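PDB 6WCI: cysteine desulfurase from Stenotrophomonas maltophilia, which probably uses pyridoxal 5'-phosphate to remove sulfur from L-cysteine, forming L-alanine and passing the sulfur to an acceptor. Local coordinates for residues D65-R69 against R70-N74; A145-V148 against P149-V153; D175-R178 against A179-P183. All coordinates share one frame; numbering follows the deposited sequence.

Contact 1: D65-R69 against R70-N74; sequences DEFYR and RYNAN
Arg70 is still helical, but its amide is held only by weak bonds to Glu66 O and Phe67 O, so the helix is already slackening. Its side chain bends at CG and CD, and the guanidinium group leads away: Arg70 NE remains 5.8 Å from Glu66 OE2, and the contact between the two side chains is aliphatic, CG beside CG.

Tyr71 is where the chain leaves helical angles. Its amide keeps one sound helical bond, N to Phe67 O at 3.1 Å, and its CG stands between the backbone N and the carbonyl carbon (chi1 59°), which folds the ring back over Phe67. The result is a T-shaped pair, with planes at 88° and centroids 5.2 Å apart. Phe67 presents its edge, and its CD1 lies 3.6 Å from Tyr71 CE2 over the tyrosine face. The phenol also reaches Glu66 through a water, which accepts from Tyr71 OH at 2.8 Å and donates to Glu66 OE1. At this C-terminal end of helix 58-70, an i/i+4 aromatic pair thus joins the last turn to the first residue off helical angles, where the chain enters the loop to helix 81-101.

Asn72 then crosses the phenylalanine, its CA standing over the Phe67 ring face, 4.0 Å from the centroid, in a CH-pi contact. The amide plane is steeply turned against that ring, and Asn72 OD1 approaches Phe67 CE2 to 3.3 Å, while ND2 bonds Gln55 and Gly54 of the second subunit. Ala73 brings its carbonyl oxygen to the Phe67 edge. Beyond it, Asn74 ND2 bonds Thr297 OG1 of its own chain and Asn52 O of the second subunit.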
loop_
_atom_site.group_PDB
_atom_site.type_symbol
_atom_site.label_atom_id
_atom_site.label_comp_id
_atom_site.label_asym_id
_atom_site.label_seq_id
_atom_site.Cartn_x
_atom_site.Cartn_y
_atom_site.Cartn_z
ATOM N N ASP B 65 -3.408 5.435 -15.850
ATOM C CA ASP B 65 -4.698 5.429 -16.524
ATOM C C ASP B 65 -4.758 4.332 -17.577
ATOM O O ASP B 65 -5.785 3.655 -17.727
ATOM C CB ASP B 65 -4.942 6.799 -17.152
ATOM C CG ASP B 65 -6.320 6.926 -17.749
ATOM O OD1 ASP B 65 -7.268 7.243 -17.000
ATOM O OD2 ASP B 65 -6.449 6.723 -18.970
ATOM N N GLU B 66 -3.659 4.138 -18.308
ATOM C CA GLU B 66 -3.615 3.119 -19.346
ATOM C C GLU B 66 -3.716 1.717 -18.750
ATOM O O GLU B 66 -4.314 0.817 -19.355
ATOM C CB GLU B 66 -2.328 3.262 -20.158
ATOM C CG GLU B 66 -2.241 2.323 -21.354
ATOM C CD GLU B 66 -0.820 2.092 -21.834
ATOM O OE1 GLU B 66 0.088 1.969 -20.985
ATOM O OE2 GLU B 66 -0.609 2.038 -23.064
ATOM N N PHE B 67 -3.126 1.514 -17.569
ATOM C CA PHE B 67 -3.221 0.222 -16.909
ATOM C C PHE B 67 -4.670 -0.137 -16.630
ATOM O O PHE B 67 -5.128 -1.231 -16.985
ATOM C CB PHE B 67 -2.410 0.215 -15.608
ATOM C CG PHE B 67 -2.625 -1.026 -14.790
ATOM C CD1 PHE B 67 -2.055 -2.227 -15.175
ATOM C CD2 PHE B 67 -3.425 -1.003 -13.663
ATOM C CE1 PHE B 67 -2.257 -3.384 -14.435
ATOM C CE2 PHE B 67 -3.630 -2.159 -12.916
ATOM C CZ PHE B 67 -3.048 -3.349 -13.306
ATOM N N TYR B 68 -5.411 0.767 -15.981
ATOM C CA TYR B 68 -6.796 0.436 -15.655
ATOM C C TYR B 68 -7.645 0.278 -16.906
ATOM O O TYR B 68 -8.575 -0.531 -16.919
ATOM C CB TYR B 68 -7.401 1.496 -14.738
ATOM C CG TYR B 68 -6.827 1.526 -13.342
ATOM C CD1 TYR B 68 -6.796 0.372 -12.542
ATOM C CD2 TYR B 68 -6.320 2.709 -12.813
ATOM C CE1 TYR B 68 -6.284 0.412 -11.262
ATOM C CE2 TYR B 68 -5.804 2.761 -11.538
ATOM C CZ TYR B 68 -5.774 1.608 -10.765
ATOM O OH TYR B 68 -5.258 1.669 -9.490
ATOM N N ARG B 69 -7.344 1.032 -17.966
ATOM C CA ARG B 69 -8.179 0.999 -19.161
ATOM C C ARG B 69 -7.867 -0.173 -20.081
ATOM O O ARG B 69 -8.730 -0.575 -20.869
ATOM C CB ARG B 69 -8.020 2.298 -19.956
ATOM C CG ARG B 69 -8.768 3.461 -19.369
ATOM C CD ARG B 69 -8.501 4.747 -20.160
ATOM N NE ARG B 69 -9.087 5.891 -19.477
ATOM C CZ ARG B 69 -10.350 6.283 -19.626
ATOM N NH1 ARG B 69 -11.166 5.627 -20.447
ATOM N NH2 ARG B 69 -10.797 7.336 -18.952
ATOM N N ARG B 70 -6.646 -0.702 -20.038
ATOM C CA ARG B 70 -6.156 -1.533 -21.133
ATOM C C ARG B 70 -5.551 -2.864 -20.728
ATOM O O ARG B 70 -5.537 -3.772 -21.565
ATOM C CB ARG B 70 -5.129 -0.759 -21.972
ATOM C CG ARG B 70 -5.695 0.470 -22.711
ATOM C CD ARG B 70 -6.364 0.060 -23.998
ATOM N NE ARG B 70 -5.440 -0.648 -24.882
ATOM C CZ ARG B 70 -5.817 -1.325 -25.962
ATOM N NH1 ARG B 70 -7.102 -1.391 -26.289
ATOM N NH2 ARG B 70 -4.912 -1.944 -26.712
ATOM N N TYR B 71 -5.039 -3.031 -19.512
ATOM C CA TYR B 71 -4.523 -4.361 -19.168
ATOM C C TYR B 71 -4.562 -4.607 -17.667
ATOM O O TYR B 71 -3.695 -5.290 -17.112
ATOM C CB TYR B 71 -3.114 -4.597 -19.719
ATOM C CG TYR B 71 -2.026 -3.638 -19.264
ATOM C CD1 TYR B 71 -1.956 -2.336 -19.750
ATOM C CD2 TYR B 71 -1.033 -4.059 -18.391
ATOM C CE1 TYR B 71 -0.943 -1.473 -19.350
ATOM C CE2 TYR B 71 -0.020 -3.212 -17.980
ATOM C CZ TYR B 71 0.025 -1.924 -18.462
ATOM O OH TYR B 71 1.042 -1.093 -18.034
ATOM N N ASN B 72 -5.613 -4.128 -17.014
ATOM C CA ASN B 72 -5.819 -4.413 -15.604
ATOM C C ASN B 72 -6.088 -5.902 -15.389
ATOM O O ASN B 72 -7.059 -6.450 -15.920
ATOM C CB ASN B 72 -6.970 -3.565 -15.081
ATOM C CG ASN B 72 -7.321 -3.883 -13.655
ATOM O OD1 ASN B 72 -6.562 -3.580 -12.733
ATOM N ND2 ASN B 72 -8.484 -4.506 -13.458
ATOM N N ALA B 73 -5.188 -6.551 -14.651
ATOM C CA ALA B 73 -5.258 -7.956 -14.259
ATOM C C ALA B 73 -4.262 -8.137 -13.122
ATOM O O ALA B 73 -3.483 -7.232 -12.822
ATOM C CB ALA B 73 -4.944 -8.891 -15.427
ATOM N N ASN B 74 -4.298 -9.306 -12.477
ATOM C CA ASN B 74 -3.365 -9.560 -11.391
ATOM C C ASN B 74 -2.042 -10.083 -11.952
ATOM O O ASN B 74 -1.951 -10.484 -13.110
ATOM C CB ASN B 74 -3.958 -10.548 -10.376
ATOM C CG ASN B 74 -3.556 -10.216 -8.949
ATOM O OD1 ASN B 74 -2.402 -9.875 -8.676
ATOM N ND2 ASN B 74 -4.513 -10.295 -8.031
HETATM O O HOH W 1 0.550 1.607 -18.349
#

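Contact 2: A145-V148 against P149-V153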
loop_
_atom_site.group_PDB
_atom_site.type_symbol
_atom_site.label_atom_id
_atom_site.label_comp_id
_atom_site.label_asym_id
_atom_site.label_seq_id
_atom_site.Cartn_x
_atom_site.Cartn_y
_atom_site.Cartn_z
ATOM N N ALA B 145 9.195 8.857 10.449
ATOM C CA ALA B 145 9.318 7.545 9.823
ATOM C C ALA B 145 10.573 6.816 10.283
ATOM O O ALA B 145 10.591 5.585 10.329
ATOM C CB ALA B 145 9.333 7.683 8.305
ATOM N N ASN B 146 11.637 7.549 10.615
ATOM C CA ASN B 146 12.876 6.921 11.057
ATOM C C ASN B 146 13.099 7.095 12.553
ATOM O O ASN B 146 14.241 7.037 13.018
ATOM C CB ASN B 146 14.060 7.466 10.263
ATOM C CG ASN B 146 15.121 6.412 10.004
ATOM O OD1 ASN B 146 14.896 5.204 10.209
ATOM N ND2 ASN B 146 16.285 6.856 9.554
ATOM N N ILE B 147 12.025 7.296 13.317
ATOM C CA ILE B 147 12.108 7.388 14.771
ATOM C C ILE B 147 11.133 6.402 15.396
ATOM O O ILE B 147 11.528 5.529 16.170
ATOM C CB ILE B 147 11.804 8.809 15.269
ATOM C CG1 ILE B 147 12.846 9.801 14.745
ATOM C CG2 ILE B 147 11.697 8.818 16.791
ATOM C CD1 ILE B 147 12.518 11.274 15.024
ATOM N N VAL B 148 9.846 6.556 15.066
ATOM C CA VAL B 148 8.802 5.791 15.753
ATOM C C VAL B 148 8.985 4.284 15.627
ATOM O O VAL B 148 8.804 3.581 16.632
ATOM C CB VAL B 148 7.419 6.261 15.296
ATOM C CG1 VAL B 148 6.331 5.576 16.085
ATOM C CG2 VAL B 148 7.327 7.782 15.424
ATOM N N PRO B 149 9.320 3.712 14.458
ATOM C CA PRO B 149 9.578 2.263 14.440
ATOM C C PRO B 149 10.612 1.845 15.464
ATOM O O PRO B 149 10.443 0.805 16.113
ATOM C CB PRO B 149 10.053 2.008 13.003
ATOM C CG PRO B 149 9.397 3.101 12.210
ATOM C CD PRO B 149 9.486 4.300 13.117
ATOM N N TRP B 150 11.656 2.653 15.669
ATOM C CA TRP B 150 12.684 2.242 16.616
ATOM C C TRP B 150 12.195 2.391 18.053
ATOM O O TRP B 150 12.626 1.638 18.933
ATOM C CB TRP B 150 13.969 3.030 16.361
ATOM C CG TRP B 150 14.307 3.047 14.902
ATOM C CD1 TRP B 150 14.304 4.132 14.068
ATOM C CD2 TRP B 150 14.640 1.912 14.087
ATOM N NE1 TRP B 150 14.633 3.746 12.787
ATOM C CE2 TRP B 150 14.843 2.390 12.771
ATOM C CE3 TRP B 150 14.790 0.537 14.343
ATOM C CZ2 TRP B 150 15.197 1.552 11.717
ATOM C CZ3 TRP B 150 15.144 -0.296 13.296
ATOM C CH2 TRP B 150 15.333 0.215 11.989
ATOM N N GLN B 151 11.258 3.309 18.295
ATOM C CA GLN B 151 10.636 3.410 19.609
ATOM C C GLN B 151 9.743 2.212 19.904
ATOM O O GLN B 151 9.631 1.786 21.060
ATOM C CB GLN B 151 9.840 4.708 19.703
ATOM C CG GLN B 151 10.746 5.936 19.800
ATOM C CD GLN B 151 9.968 7.223 19.850
ATOM O OE1 GLN B 151 9.000 7.400 19.110
ATOM N NE2 GLN B 151 10.388 8.138 20.720
ATOM N N LEU B 152 9.089 1.660 18.881
ATOM C CA LEU B 152 8.351 0.422 19.090
ATOM C C LEU B 152 9.303 -0.735 19.401
ATOM O O LEU B 152 8.991 -1.596 20.229
ATOM C CB LEU B 152 7.479 0.125 17.861
ATOM C CG LEU B 152 6.402 1.172 17.550
ATOM C CD1 LEU B 152 5.641 0.851 16.234
ATOM C CD2 LEU B 152 5.430 1.314 18.712
ATOM N N VAL B 153 10.469 -0.769 18.750
ATOM C CA VAL B 153 11.442 -1.835 18.996
ATOM C C VAL B 153 11.979 -1.759 20.424
ATOM O O VAL B 153 12.087 -2.777 21.127
ATOM C CB VAL B 153 12.584 -1.753 17.963
ATOM C CG1 VAL B 153 13.805 -2.558 18.437
ATOM C CG2 VAL B 153 12.114 -2.202 16.580
#
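The carbonyl oxygen of Ile147 is gripped by two amides of the helix it introduces. Gln151 N approaches it in the carbonyl plane at 3.1 Å, and Trp150 N adds a weak bond at 2.9 Å. Ile147 occupies the N-cap position, and the next helical bond runs from Leu152 N to Val148 O at 3.0 Å. Pro149 suits this first turn, where an amide hydrogen is not needed for the helical pattern, and its CG rests 3.3 Å from Ala145 O.

A side-chain bond spans the same junction, joining the loop to the first turn. Trp150 CG lies anti to the carbonyl carbon, beside the backbone N (chi1 -47°), which turns the indole back toward Asn146. Trp150 NE1 donates to Asn146 OD1 over 3.0 Å in a nearly straight line (168°). The acceptor lies in the indole plane, yet the donor stands well above the plane of the Asn146 carbonyl. Asn146 ND2 bonds Glu142 OE1, and with both ends engaged the amide's rotation is set. Gln151 runs alongside Ile147 and points the same way, with Gln151 CD 3.9 Å from Ile147 CG2; Gln151 OE1 bonds Thr284 OG1 and Gln151 NE2 bonds Ser280 O, both of the second subunit.

Helix 148-157 is thus seated between sheet and partner: Trp150 packs on strands 135-139 and 185-191 and on Val121 of helix 114-126, whereas Val148, Pro149 and Leu152 meet Gly272, Gly271 and Phe269 of the second subunit.

Contact 3: D175-R178 against A179-P183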
loop_
_atom_site.group_PDB
_atom_site.type_symbol
_atom_site.label_atom_id
_atom_site.label_comp_id
_atom_site.label_asym_id
_atom_site.label_seq_id
_atom_site.Cartn_x
_atom_site.Cartn_y
_atom_site.Cartn_z
ATOM N N ASP B 175 31.792 14.825 14.890
ATOM C CA ASP B 175 32.565 14.589 16.103
ATOM C C ASP B 175 31.732 13.846 17.134
ATOM O O ASP B 175 32.138 12.794 17.638
ATOM C CB ASP B 175 33.064 15.915 16.685
ATOM C CG ASP B 175 34.386 16.350 16.099
ATOM O OD1 ASP B 175 34.984 15.564 15.336
ATOM O OD2 ASP B 175 34.825 17.476 16.403
ATOM N N ALA B 176 30.548 14.375 17.448
ATOM C CA ALA B 176 29.693 13.728 18.434
ATOM C C ALA B 176 29.191 12.370 17.945
ATOM O O ALA B 176 28.943 11.477 18.761
ATOM C CB ALA B 176 28.522 14.642 18.793
ATOM N N LEU B 177 29.062 12.186 16.629
ATOM C CA LEU B 177 28.574 10.907 16.110
ATOM C C LEU B 177 29.587 9.794 16.350
ATOM O O LEU B 177 29.233 8.718 16.849
ATOM C CB LEU B 177 28.255 11.028 14.625
ATOM C CG LEU B 177 27.848 9.762 13.870
ATOM C CD1 LEU B 177 26.540 9.165 14.394
ATOM C CD2 LEU B 177 27.747 10.055 12.380
ATOM N N ARG B 178 30.857 10.035 16.003
ATOM C CA ARG B 178 31.896 9.056 16.304
ATOM C C ARG B 178 31.967 8.772 17.799
ATOM O O ARG B 178 32.089 7.612 18.216
ATOM C CB ARG B 178 33.248 9.545 15.793
ATOM C CG ARG B 178 33.494 9.269 14.327
ATOM C CD ARG B 178 34.871 9.749 13.902
ATOM N NE ARG B 178 34.909 11.194 13.701
ATOM C CZ ARG B 178 34.518 11.797 12.583
ATOM N NH1 ARG B 178 34.053 11.069 11.575
ATOM N NH2 ARG B 178 34.586 13.121 12.475
ATOM N N ALA B 179 31.887 9.817 18.622
ATOM C CA ALA B 179 31.909 9.605 20.063
ATOM C C ALA B 179 30.692 8.813 20.524
ATOM O O ALA B 179 30.769 8.087 21.524
ATOM C CB ALA B 179 31.985 10.946 20.794
ATOM N N ALA B 180 29.573 8.926 19.799
ATOM C CA ALA B 180 28.340 8.241 20.164
ATOM C C ALA B 180 28.297 6.794 19.694
ATOM O O ALA B 180 27.472 6.023 20.197
ATOM C CB ALA B 180 27.130 8.983 19.588
ATOM N N MET B 181 29.154 6.412 18.747
ATOM C CA MET B 181 29.134 5.067 18.167
ATOM C C MET B 181 30.030 4.126 18.978
ATOM O O MET B 181 31.104 3.697 18.547
ATOM C CB MET B 181 29.552 5.117 16.700
ATOM C CG MET B 181 28.548 5.761 15.784
ATOM S SD MET B 181 29.015 5.572 14.049
ATOM C CE MET B 181 30.592 6.397 14.052
ATOM N N THR B 182 29.557 3.799 20.175
ATOM C CA THR B 182 30.252 2.903 21.092
ATOM C C THR B 182 29.862 1.461 20.811
ATOM O O THR B 182 28.923 1.199 20.063
ATOM C CB THR B 182 29.922 3.294 22.530
ATOM O OG1 THR B 182 28.497 3.337 22.686
ATOM C CG2 THR B 182 30.528 4.658 22.863
ATOM N N PRO B 183 30.569 0.483 21.394
ATOM C CA PRO B 183 30.268 -0.922 21.068
ATOM C C PRO B 183 28.842 -1.358 21.360
ATOM O O PRO B 183 28.379 -2.326 20.739
ATOM C CB PRO B 183 31.273 -1.703 21.924
ATOM C CG PRO B 183 32.425 -0.777 22.038
ATOM C CD PRO B 183 31.836 0.600 22.144
#
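Leu177 and Met181, one helical turn apart, cross obliquely, and the touch is light: Leu177 CD1 lies 4.2 Å from Met181 CG. The thioether chain runs out extended to SD and then bends, chi3 being -60°, which swings its methyl back over the preceding turn. There Met181 CE comes to 3.7 Å from Arg178 CA and also nears the CG of Arg178, so the methionine lies across the base of the arginine chain as well as beside the leucine. Arg178 is carried elsewhere beyond that point: its chain bends at CD and turns the guanidinium toward Asp175, with which it makes only a long salt bridge.

Beneath these side chains the helix is winding down. Ala179 N still makes a well-formed bond of 3.1 Å to Asp175 O, but Ala180 N divides itself weakly between Ala176 O and Leu177 O. Met181 N donates to Arg178 O at 3.2 Å, three residues back, and arrives far above the carbonyl plane (72°), a tightened last turn. Met181 is then the centre of an inverse gamma turn, with a weak bond from Thr182 N to Ala180 O, that swings the chain out of helix 174-180 toward strand 185-191.

Leu177, Ala180 and Met181 all pack on Leu137 of strand 135-139, which gives the helix an apolar inner side. The carbonyls at its end find cationic partners: Met181 O bonds Arg213, and Ala180 O weakly bonds Arg162, which also holds Thr182. Positive charge at a helix C-terminus would be expected to balance the partial negative charge gathered there.

The three contacts follow one another along the chain, each at an end of a helix: contacts 1 and 3 at C-termini, contact 2 at an N-terminus. Contacts 2 and 3 are neighbours, their centres 20 Å apart, and both pack on strand 135-139 of the seven-stranded mixed sheet. Contact 1 is remote, its centre 37 Å from that of contact 2 and 51 Å from that of contact 3, which lies on the opposite side of the chain's centre. In this class-V pyridoxal-phosphate enzyme, contact 3 seats its helix on the sheet without touching the second subunit, contact 1 lies at the dimer interface, and contact 2 does both.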